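Local coordinates for PvdO (Pseudomonas aeruginosa, PDB 5HHA), which binds calcium, has the fold of formylglycine-generating enzymes and probably acts in the periplasm in maturation of a chromophore, by a chemistry that remains to be settled, at residues Pro67-Thr72 with Asp227-Ala232; Leu152-Arg157 with Val221-His226; Val217-Ala222 with Gly279-Arg284; Leu246-Gly251 with Gly264-Ala269. All coordinates share one frame; numbering follows the deposited sequence.

Interaction 1: Pro67-Thr72 with Asp227-Ala232; sequences PLHDVT and DHYNGA
His69 drives CE1 of its imidazole onto one face of the Tyr229 phenol ring, and this is the tight part of the contact. CE1 lies 3.2 Å from Tyr229 CG, off-centre toward the rim, and with the ring planes at 47° the pair is neither a stack nor a T-shaped arrangement. His69 CG sits between its own backbone N and carbonyl carbon (chi1 64°), which folds the ring back toward Pro67; there ND1 donates to Pro67 O at 2.9 Å, in the carbonyl plane, and so fixes the rotation of the imidazole. Histidine suits the place because one flat ring offers both an N-H donor and, beside it, the CE1 carbon that meets the phenol.

The second segment ends in a type II beta turn, Tyr229 to Ala232, closed by Ala232 N on Tyr229 O at 3.1 Å; Gly231 takes the positive phi that such a turn needs. It packs the loop after strand 223-224 against the start of strand 69-73 in the FGE-sulfatase fold. The small Ala232 puts CB 3.9 Å from His69 NE2.

Toward solvent the contact thins: exposed Pro67, behind a cis peptide bond, brings CD to 3.3 Å from Asn230 OD1, touching but not hydrogen-bonded.

Interaction 2: Leu152-Arg157 with Val221-His226; sequences LSEAER and VADCWH
Two hydrogen bonds join Leu152-Arg157 to Val221-His226. Glu154 N donates to Asp223 OD1 at 2.8 Å, reaching the oxygen from above the carboxylate plane, and Ala222 N donates to Leu152 O at 2.9 Å. The first falls on the beginning of helix 154-162, which opens with a capping box: Ser153 OG accepts from Glu156 N, and Glu156 OE1 accepts from Ser153 N at 3.0 Å. Serine and glutamate are well suited to these positions, since each side chain is the right length to fold back on the other's backbone; Ser153 OG also bonds to Gly236 O.

Asp223 thus adds a carboxylate from another part of the chain to the first turn, where its negative charge should be favoured by the helix dipole. Its OD2 accepts hydrogen bonds from two waters, one of which accepts from Ala155 N while the other also donates to Glu154 OE1, and it accepts from Trp239 N besides. The bridging water lies between two acidic groups, and the salt bridges of Glu154 OE2 with Arg250 and Arg266 would further ease their repulsion.

Packing spreads outward from Val221, a compact branched side chain just before the corner at Ala222. Its CB lies 3.3 Å from Leu152 O, and CG2 rests against the backbone of Glu154. Arg157, with CG anti to the backbone N (chi1 -153°) and the chain bent at chi2, leads its guanidinium away to Glu219 and Met213 O, while its CB crosses over Val221 CG1 at 4.0 Å.

Interaction 3: Val217-Ala222 with Gly279-Arg284; sequences VYEWVA and GFRVAR
Parallel pairing of strands 218-221 and 278-285 joins these segments within the mixed sheet of the FGE-sulfatase fold. The bridge between Glu219 and Gly279 is made by two backbone bonds: Gly279 N donates to Tyr218 O at 2.8 Å, and Trp220 N to Gly279 O at 3.1 Å. Glu219 CA adds a CA-H...O contact to the same Gly279 oxygen. Glycine fits here because a CB would press tightly on Val217 CG2.

On the Glu219 face a buried salt bridge ties the strands side chain to side chain. Arg281, extended from CG to NE, lays the edge of its guanidinium beside the carboxylate, so that NE meets Glu219 OE2 on the syn side at 2.9 Å; NH2 adds a weak bond to the same oxygen. NH2 also donates to Tyr211 O, and NH1 to Ser80 O. The planes are turned 54° apart, so this is not the flat two-oxygen pairing. OE2 also serves Arg157 and Gln83, while a water accepts from Arg281 N at 3.0 Å and lies within hydrogen-bonding distance of Trp220 O and Glu219 OE1, bridging the backbones where they separate.

On the opposite face, Trp220 CD1 approaches Phe280 CB at 4.4 Å, with Phe280 CB at the indole edge. Helix 131-145 lies against both aromatics through Val134, Trp220 NE1 bonds to Val129 O, and strand 247-251 flanks strand 218-221 antiparallel through Glu219 and Arg250.

Interaction 4: Leu246-Gly251 with Gly264-Ala269; sequences LVQIRG and GNRNNA
Val247 and Ala269 begin an antiparallel ladder between strands 247-251 and 266-269, part of the mixed sheet of the FGE-sulfatase fold. Both backbone bonds of this hydrogen-bonded pair are sound: Val247 N reaches Ala269 O at 2.9 Å, and Ala269 N reaches Val247 O at 3.0 Å. The next such pair, Ile249 with Asn267, is lopsided. Ile249 N donates to Asn267 O at 3.0 Å from well above the carbonyl plane, whereas the return bond from Asn267 N to Ile249 O is weak. A water makes up the difference, accepting from Asn267 N and donating to Ile249 O at 2.7 Å. Past the paired part, a second water accepts from Gly251 N and donates to Asn265 O. Gly251 has a positive phi, an easy conformation for a residue without a side chain.

Arg250 and Arg266 bring their charges near each other, but Glu154 OE2 forms salt bridges with NE of both, and Glu158 takes Arg250 NH2. Arg266 NH1 is satisfied by Asp64 O and His228 O. Asn265 O lies over one face of the Arg250 guanidinium, with Arg250 CD 3.2 Å away; the long arginine side chains suit carrying charge from the strands to shared acids.

On the Val247 and Ile249 face, Ile249 CG2 meets Ala269 CB at 4.3 Å. Asn267 ND2 bonds to Tyr218 OH, while Asn267 OD1 accepts from Asn268 N. Just before Val247, both methyls of Leu246 lie against Asn268 ND2, CD1 at 3.6 Å.

Interactions 2, 3 and 4 form the interior group, with centres 8 to 11 Å apart, while interaction 1 lies at the surface, 12 Å from interaction 2 and 20 Å from interaction 3. Strand 218-221 stands between strands 278-285 and 247-251, so interactions 3 and 4 continue one sheet, and the chain passes from interaction 3 into interaction 2 through Val221 and Ala222. Along the sequence interaction 2 is nested within the loop closed by interaction 1, and interaction 4 within that closed by interaction 3. Salt bridges from helix 154-162 tie interaction 2 to interactions 3 and 4, bringing distant parts of the chain together as one domain.

Interaction 1: Pro67-Thr72 with Asp227-Ala232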
# COMPACT_ATOMS: atom_id res chain seq x y z
N PRO A 67 -4.29 -7.29 19.56
CA PRO A 67 -3.00 -7.51 20.23
C PRO A 67 -1.83 -7.66 19.28
O PRO A 67 -1.98 -8.11 18.12
CB PRO A 67 -3.21 -8.83 20.99
CG PRO A 67 -4.32 -9.49 20.24
CD PRO A 67 -5.23 -8.38 19.79
N LEU A 68 -0.65 -7.32 19.75
CA LEU A 68 0.58 -7.71 19.10
C LEU A 68 0.52 -9.20 18.88
O LEU A 68 0.13 -9.95 19.79
CB LEU A 68 1.75 -7.37 19.99
CG LEU A 68 2.07 -5.89 20.13
CD1 LEU A 68 2.90 -5.63 21.37
CD2 LEU A 68 2.78 -5.43 18.87
N HIS A 69 0.91 -9.66 17.70
CA HIS A 69 0.83 -11.10 17.42
C HIS A 69 1.81 -11.38 16.30
O HIS A 69 2.00 -10.57 15.38
CB HIS A 69 -0.60 -11.52 17.04
CG HIS A 69 -1.10 -10.88 15.78
ND1 HIS A 69 -1.38 -9.54 15.68
CD2 HIS A 69 -1.27 -11.39 14.53
CE1 HIS A 69 -1.75 -9.25 14.44
NE2 HIS A 69 -1.69 -10.36 13.73
N ASP A 70 2.47 -12.54 16.34
CA ASP A 70 3.50 -12.85 15.38
C ASP A 70 2.90 -13.58 14.18
O ASP A 70 2.04 -14.43 14.32
CB ASP A 70 4.61 -13.68 16.01
CG ASP A 70 5.48 -12.87 16.95
OD1 ASP A 70 5.14 -11.72 17.28
OD2 ASP A 70 6.48 -13.43 17.44
N VAL A 71 3.32 -13.17 13.00
CA VAL A 71 2.83 -13.70 11.74
C VAL A 71 4.01 -14.27 10.97
O VAL A 71 5.09 -13.70 10.94
CB VAL A 71 2.14 -12.59 10.91
CG1 VAL A 71 1.69 -13.09 9.56
CG2 VAL A 71 0.99 -12.04 11.67
N THR A 72 3.77 -15.42 10.35
CA THR A 72 4.79 -16.18 9.64
C THR A 72 4.53 -16.28 8.16
O THR A 72 3.43 -16.61 7.74
CB THR A 72 4.87 -17.61 10.23
OG1 THR A 72 5.25 -17.53 11.61
CG2 THR A 72 5.84 -18.50 9.47
N ASP A 227 -11.88 -4.94 13.89
CA ASP A 227 -11.59 -3.84 14.80
C ASP A 227 -10.50 -4.17 15.84
O ASP A 227 -10.38 -3.48 16.87
CB ASP A 227 -12.91 -3.51 15.52
CG ASP A 227 -12.90 -2.17 16.18
OD1 ASP A 227 -12.21 -1.24 15.71
OD2 ASP A 227 -13.65 -2.05 17.18
N HIS A 228 -9.67 -5.16 15.54
CA HIS A 228 -8.71 -5.72 16.49
C HIS A 228 -8.00 -6.85 15.76
O HIS A 228 -8.28 -7.11 14.58
CB HIS A 228 -9.49 -6.26 17.69
CG HIS A 228 -10.47 -7.30 17.27
ND1 HIS A 228 -11.81 -7.06 17.07
CD2 HIS A 228 -10.26 -8.58 16.89
CE1 HIS A 228 -12.40 -8.16 16.63
NE2 HIS A 228 -11.47 -9.09 16.50
N TYR A 229 -7.12 -7.54 16.46
CA TYR A 229 -6.44 -8.71 15.91
C TYR A 229 -6.78 -10.04 16.65
O TYR A 229 -6.04 -11.00 16.54
CB TYR A 229 -4.94 -8.51 15.95
CG TYR A 229 -4.42 -7.48 14.96
CD1 TYR A 229 -4.66 -7.59 13.58
CD2 TYR A 229 -3.63 -6.43 15.40
CE1 TYR A 229 -4.14 -6.68 12.68
CE2 TYR A 229 -3.09 -5.52 14.49
CZ TYR A 229 -3.34 -5.65 13.14
OH TYR A 229 -2.81 -4.76 12.23
N ASN A 230 -7.85 -10.04 17.43
CA ASN A 230 -8.28 -11.28 18.09
C ASN A 230 -8.79 -12.27 17.06
O ASN A 230 -9.77 -12.03 16.39
CB ASN A 230 -9.33 -10.96 19.15
CG ASN A 230 -8.80 -10.03 20.21
OD1 ASN A 230 -7.74 -10.25 20.78
ND2 ASN A 230 -9.51 -8.95 20.45
N GLY A 231 -8.07 -13.38 16.91
CA GLY A 231 -8.42 -14.38 15.92
C GLY A 231 -7.79 -14.14 14.56
O GLY A 231 -8.14 -14.83 13.59
N ALA A 232 -6.86 -13.19 14.47
CA ALA A 232 -6.23 -12.85 13.19
C ALA A 232 -5.43 -14.04 12.67
O ALA A 232 -4.82 -14.79 13.46
CB ALA A 232 -5.32 -11.66 13.37

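Interaction 2: Leu152-Arg157 with Val221-His226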
# COMPACT_ATOMS: atom_id res chain seq x y z
N LEU A 152 -2.10 -7.63 -2.02
CA LEU A 152 -1.43 -7.92 -0.76
C LEU A 152 -2.47 -8.21 0.32
O LEU A 152 -3.56 -7.67 0.33
CB LEU A 152 -0.63 -6.71 -0.30
CG LEU A 152 0.74 -6.56 -0.92
CD1 LEU A 152 0.65 -6.25 -2.39
CD2 LEU A 152 1.49 -5.48 -0.20
N SER A 153 -2.08 -9.06 1.28
CA SER A 153 -2.79 -9.14 2.53
C SER A 153 -2.31 -8.02 3.46
O SER A 153 -1.23 -7.45 3.28
CB SER A 153 -2.61 -10.50 3.21
OG SER A 153 -1.30 -10.60 3.72
N GLU A 154 -3.12 -7.73 4.47
CA GLU A 154 -2.76 -6.70 5.45
C GLU A 154 -1.44 -7.05 6.13
O GLU A 154 -0.59 -6.20 6.36
CB GLU A 154 -3.87 -6.52 6.47
CG GLU A 154 -3.64 -5.29 7.35
CD GLU A 154 -4.70 -4.99 8.38
OE1 GLU A 154 -5.62 -5.81 8.58
OE2 GLU A 154 -4.61 -3.88 8.96
N ALA A 155 -1.28 -8.33 6.47
CA ALA A 155 -0.05 -8.77 7.11
C ALA A 155 1.17 -8.58 6.21
O ALA A 155 2.23 -8.13 6.64
CB ALA A 155 -0.18 -10.23 7.51
N GLU A 156 1.03 -8.92 4.93
CA GLU A 156 2.13 -8.71 3.97
C GLU A 156 2.49 -7.24 3.88
O GLU A 156 3.65 -6.88 3.80
CB GLU A 156 1.75 -9.21 2.57
CG GLU A 156 1.72 -10.72 2.45
CD GLU A 156 1.09 -11.22 1.17
OE1 GLU A 156 0.42 -10.46 0.45
OE2 GLU A 156 1.26 -12.43 0.90
N ARG A 157 1.47 -6.39 3.91
CA ARG A 157 1.71 -4.96 3.79
C ARG A 157 2.48 -4.44 5.01
O ARG A 157 3.47 -3.70 4.87
CB ARG A 157 0.40 -4.22 3.54
CG ARG A 157 0.52 -2.90 2.78
CD ARG A 157 1.15 -1.77 3.59
NE ARG A 157 1.15 -0.53 2.81
CZ ARG A 157 1.63 0.63 3.25
NH1 ARG A 157 2.00 0.76 4.51
NH2 ARG A 157 1.71 1.65 2.42
N VAL A 221 -5.76 -3.44 0.51
CA VAL A 221 -5.31 -4.81 0.75
C VAL A 221 -6.56 -5.69 0.74
O VAL A 221 -7.68 -5.21 0.75
CB VAL A 221 -4.49 -4.97 2.05
CG1 VAL A 221 -3.25 -4.08 2.00
CG2 VAL A 221 -5.32 -4.64 3.26
N ALA A 222 -6.38 -7.02 0.75
CA ALA A 222 -7.49 -7.91 0.48
C ALA A 222 -8.45 -8.04 1.66
O ALA A 222 -9.64 -8.28 1.48
CB ALA A 222 -7.00 -9.31 0.11
N ASP A 223 -7.92 -7.93 2.89
CA ASP A 223 -8.62 -8.34 4.09
C ASP A 223 -9.93 -7.60 4.31
O ASP A 223 -10.03 -6.40 4.08
CB ASP A 223 -7.76 -8.10 5.35
CG ASP A 223 -6.42 -8.78 5.28
OD1 ASP A 223 -5.73 -8.66 4.25
OD2 ASP A 223 -6.04 -9.43 6.29
N CYS A 224 -10.91 -8.33 4.83
CA CYS A 224 -12.09 -7.70 5.39
C CYS A 224 -11.75 -7.01 6.69
O CYS A 224 -10.81 -7.37 7.35
CB CYS A 224 -13.20 -8.73 5.60
SG CYS A 224 -13.75 -9.40 4.00
N TRP A 225 -12.55 -6.03 7.05
CA TRP A 225 -12.27 -5.22 8.23
C TRP A 225 -12.54 -5.97 9.54
O TRP A 225 -13.56 -6.67 9.69
CB TRP A 225 -13.16 -3.96 8.21
CG TRP A 225 -13.09 -3.18 9.50
CD1 TRP A 225 -12.04 -2.45 9.94
CD2 TRP A 225 -14.11 -3.06 10.49
NE1 TRP A 225 -12.33 -1.89 11.16
CE2 TRP A 225 -13.60 -2.24 11.52
CE3 TRP A 225 -15.41 -3.57 10.61
CZ2 TRP A 225 -14.34 -1.92 12.66
CZ3 TRP A 225 -16.15 -3.26 11.75
CH2 TRP A 225 -15.61 -2.43 12.75
N HIS A 226 -11.62 -5.79 10.49
CA HIS A 226 -11.82 -6.21 11.88
C HIS A 226 -11.25 -5.12 12.74
O HIS A 226 -10.24 -4.50 12.41
CB HIS A 226 -11.13 -7.56 12.19
CG HIS A 226 -11.54 -8.67 11.27
ND1 HIS A 226 -11.00 -8.83 10.03
CD2 HIS A 226 -12.44 -9.67 11.43
CE1 HIS A 226 -11.58 -9.84 9.41
NE2 HIS A 226 -12.44 -10.39 10.26
O HOH W 1 -6.32 -8.37 8.81
O HOH W 2 -3.51 -10.35 6.67

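Interaction 3: Val217-Ala222 with Gly279-Arg284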
# COMPACT_ATOMS: atom_id res chain seq x y z
N VAL A 217 0.06 7.55 -0.76
CA VAL A 217 -1.33 7.15 -0.79
C VAL A 217 -1.58 6.00 0.16
O VAL A 217 -0.68 5.19 0.42
CB VAL A 217 -1.77 6.69 -2.23
CG1 VAL A 217 -1.79 7.85 -3.20
CG2 VAL A 217 -0.90 5.59 -2.79
N TYR A 218 -2.80 5.92 0.65
CA TYR A 218 -3.28 4.64 1.21
C TYR A 218 -3.31 3.59 0.11
O TYR A 218 -3.27 3.93 -1.08
CB TYR A 218 -4.70 4.82 1.75
CG TYR A 218 -4.78 5.22 3.20
CD1 TYR A 218 -4.82 4.24 4.19
CD2 TYR A 218 -4.83 6.55 3.60
CE1 TYR A 218 -4.93 4.57 5.53
CE2 TYR A 218 -4.94 6.89 4.95
CZ TYR A 218 -4.97 5.88 5.90
OH TYR A 218 -5.11 6.14 7.27
N GLU A 219 -3.42 2.33 0.51
CA GLU A 219 -3.41 1.21 -0.42
C GLU A 219 -4.47 0.21 -0.05
O GLU A 219 -4.58 -0.19 1.12
CB GLU A 219 -2.08 0.47 -0.36
CG GLU A 219 -0.89 1.29 -0.82
CD GLU A 219 0.43 0.68 -0.43
OE1 GLU A 219 0.46 -0.53 -0.11
OE2 GLU A 219 1.45 1.41 -0.45
N TRP A 220 -5.20 -0.28 -1.04
CA TRP A 220 -6.05 -1.43 -0.82
C TRP A 220 -5.23 -2.66 -0.43
O TRP A 220 -4.15 -2.89 -1.00
CB TRP A 220 -6.81 -1.79 -2.10
CG TRP A 220 -7.79 -0.77 -2.55
CD1 TRP A 220 -7.65 0.05 -3.63
CD2 TRP A 220 -9.06 -0.45 -1.96
NE1 TRP A 220 -8.76 0.85 -3.75
CE2 TRP A 220 -9.63 0.57 -2.74
CE3 TRP A 220 -9.77 -0.92 -0.85
CZ2 TRP A 220 -10.88 1.11 -2.47
CZ3 TRP A 220 -11.01 -0.38 -0.58
CH2 TRP A 220 -11.55 0.64 -1.38
N VAL A 221 -5.76 -3.44 0.51
CA VAL A 221 -5.31 -4.81 0.75
C VAL A 221 -6.56 -5.69 0.74
O VAL A 221 -7.68 -5.21 0.75
CB VAL A 221 -4.49 -4.97 2.05
CG1 VAL A 221 -3.25 -4.08 2.00
CG2 VAL A 221 -5.32 -4.64 3.26
N ALA A 222 -6.38 -7.02 0.75
CA ALA A 222 -7.49 -7.91 0.48
C ALA A 222 -8.45 -8.04 1.66
O ALA A 222 -9.64 -8.28 1.48
CB ALA A 222 -7.00 -9.31 0.11
N GLY A 279 -4.49 4.19 -3.54
CA GLY A 279 -3.90 3.45 -4.64
C GLY A 279 -3.73 1.99 -4.21
O GLY A 279 -4.56 1.46 -3.47
N PHE A 280 -2.65 1.34 -4.67
CA PHE A 280 -2.50 -0.08 -4.39
C PHE A 280 -1.15 -0.58 -4.80
O PHE A 280 -0.50 -0.00 -5.67
CB PHE A 280 -3.57 -0.92 -5.07
CG PHE A 280 -3.52 -0.89 -6.59
CD1 PHE A 280 -4.03 0.19 -7.31
CD2 PHE A 280 -3.00 -1.96 -7.30
CE1 PHE A 280 -4.02 0.19 -8.68
CE2 PHE A 280 -2.98 -1.96 -8.69
CZ PHE A 280 -3.50 -0.89 -9.38
N ARG A 281 -0.73 -1.67 -4.16
CA ARG A 281 0.37 -2.49 -4.65
C ARG A 281 -0.22 -3.82 -5.14
O ARG A 281 -1.37 -4.15 -4.87
CB ARG A 281 1.39 -2.76 -3.54
CG ARG A 281 2.08 -1.53 -3.06
CD ARG A 281 3.06 -1.83 -1.92
NE ARG A 281 3.38 -0.58 -1.27
CZ ARG A 281 4.44 0.18 -1.52
NH1 ARG A 281 5.44 -0.23 -2.29
NH2 ARG A 281 4.52 1.37 -0.95
N VAL A 282 0.61 -4.58 -5.85
CA VAL A 282 0.30 -5.96 -6.16
C VAL A 282 1.40 -6.84 -5.61
O VAL A 282 2.55 -6.43 -5.42
CB VAL A 282 0.12 -6.21 -7.69
CG1 VAL A 282 -1.12 -5.50 -8.22
CG2 VAL A 282 1.35 -5.80 -8.50
N ALA A 283 1.02 -8.10 -5.42
CA ALA A 283 1.94 -9.14 -4.98
C ALA A 283 2.00 -10.23 -6.04
O ALA A 283 1.06 -10.39 -6.81
CB ALA A 283 1.49 -9.73 -3.65
N ARG A 284 3.08 -11.01 -6.00
CA ARG A 284 3.31 -12.06 -6.99
C ARG A 284 3.93 -13.25 -6.29
O ARG A 284 4.93 -13.11 -5.59
CB ARG A 284 4.20 -11.51 -8.10
CG ARG A 284 5.21 -12.47 -8.71
CD ARG A 284 4.86 -12.81 -10.13
NE ARG A 284 5.99 -12.81 -11.07
CZ ARG A 284 6.96 -13.73 -11.12
NH1 ARG A 284 7.00 -14.71 -10.24
NH2 ARG A 284 7.89 -13.63 -12.04
O HOH W 3 -1.18 -2.64 -1.33
O HOH W 4 -3.14 -4.97 -2.78

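Interaction 4: Leu246-Gly251 with Gly264-Ala269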
# COMPACT_ATOMS: atom_id res chain seq x y z
N LEU A 246 -16.91 -3.64 4.79
CA LEU A 246 -15.70 -2.84 4.86
C LEU A 246 -14.50 -3.74 4.68
O LEU A 246 -14.50 -4.88 5.14
CB LEU A 246 -15.59 -2.12 6.19
CG LEU A 246 -16.71 -1.13 6.51
CD1 LEU A 246 -16.59 -0.66 7.94
CD2 LEU A 246 -16.67 0.05 5.56
N VAL A 247 -13.49 -3.21 3.99
CA VAL A 247 -12.21 -3.88 3.85
C VAL A 247 -11.10 -2.97 4.38
O VAL A 247 -11.30 -1.79 4.58
CB VAL A 247 -11.93 -4.26 2.38
CG1 VAL A 247 -12.94 -5.32 1.88
CG2 VAL A 247 -11.87 -3.03 1.48
N GLN A 248 -9.94 -3.55 4.63
CA GLN A 248 -8.80 -2.80 5.14
C GLN A 248 -8.08 -2.04 4.04
O GLN A 248 -7.97 -2.50 2.90
CB GLN A 248 -7.78 -3.74 5.80
CG GLN A 248 -8.34 -4.60 6.92
CD GLN A 248 -8.64 -3.92 8.26
OE1 GLN A 248 -8.33 -2.75 8.51
NE2 GLN A 248 -9.23 -4.65 9.12
N ILE A 249 -7.53 -0.88 4.41
CA ILE A 249 -6.56 -0.15 3.61
C ILE A 249 -5.37 0.16 4.51
O ILE A 249 -5.48 0.20 5.75
CB ILE A 249 -7.17 1.13 2.98
CG1 ILE A 249 -7.72 2.05 4.06
CG2 ILE A 249 -8.25 0.77 1.99
CD1 ILE A 249 -8.29 3.39 3.53
N ARG A 250 -4.20 0.34 3.91
CA ARG A 250 -2.97 0.53 4.66
C ARG A 250 -2.16 1.70 4.15
O ARG A 250 -2.33 2.16 3.01
CB ARG A 250 -2.12 -0.74 4.63
CG ARG A 250 -2.56 -1.77 5.70
CD ARG A 250 -2.39 -1.19 7.11
NE ARG A 250 -2.51 -2.21 8.16
CZ ARG A 250 -1.52 -2.62 8.93
NH1 ARG A 250 -0.29 -2.09 8.89
NH2 ARG A 250 -1.79 -3.52 9.84
N GLY A 251 -1.22 2.15 4.97
CA GLY A 251 -0.36 3.27 4.65
C GLY A 251 -1.00 4.57 5.09
O GLY A 251 -1.74 4.65 6.06
N GLY A 264 2.15 0.38 11.85
CA GLY A 264 1.01 -0.36 12.35
C GLY A 264 -0.35 0.30 12.21
O GLY A 264 -1.35 -0.29 12.59
N ASN A 265 -0.40 1.51 11.66
CA ASN A 265 -1.68 2.20 11.50
C ASN A 265 -2.62 1.41 10.61
O ASN A 265 -2.18 0.90 9.57
CB ASN A 265 -1.44 3.60 10.90
CG ASN A 265 -2.66 4.54 11.09
OD1 ASN A 265 -3.50 4.67 10.23
ND2 ASN A 265 -2.70 5.18 12.20
N ARG A 266 -3.89 1.36 10.97
CA ARG A 266 -4.90 0.63 10.21
C ARG A 266 -6.00 1.58 9.79
O ARG A 266 -6.26 2.58 10.46
CB ARG A 266 -5.52 -0.50 11.06
CG ARG A 266 -4.50 -1.42 11.68
CD ARG A 266 -5.14 -2.50 12.53
NE ARG A 266 -5.68 -3.55 11.67
CZ ARG A 266 -6.55 -4.48 12.05
NH1 ARG A 266 -7.01 -4.49 13.30
NH2 ARG A 266 -6.95 -5.41 11.20
N ASN A 267 -6.71 1.26 8.71
CA ASN A 267 -7.90 2.00 8.32
C ASN A 267 -8.73 1.09 7.44
O ASN A 267 -8.34 -0.04 7.16
CB ASN A 267 -7.48 3.31 7.62
CG ASN A 267 -8.53 4.40 7.75
OD1 ASN A 267 -9.69 4.17 8.08
ND2 ASN A 267 -8.12 5.62 7.50
N ASN A 268 -9.88 1.58 7.00
CA ASN A 268 -10.82 0.76 6.25
C ASN A 268 -11.62 1.63 5.29
O ASN A 268 -11.64 2.84 5.42
CB ASN A 268 -11.74 -0.04 7.19
CG ASN A 268 -12.66 0.84 7.98
OD1 ASN A 268 -12.44 1.08 9.18
ND2 ASN A 268 -13.66 1.37 7.33
N ALA A 269 -12.23 1.00 4.32
CA ALA A 269 -13.10 1.69 3.36
C ALA A 269 -14.11 0.65 2.88
O ALA A 269 -13.85 -0.54 2.93
CB ALA A 269 -12.29 2.22 2.19
O HOH W 5 -5.71 -1.47 7.83
O HOH W 6 -0.41 1.53 7.61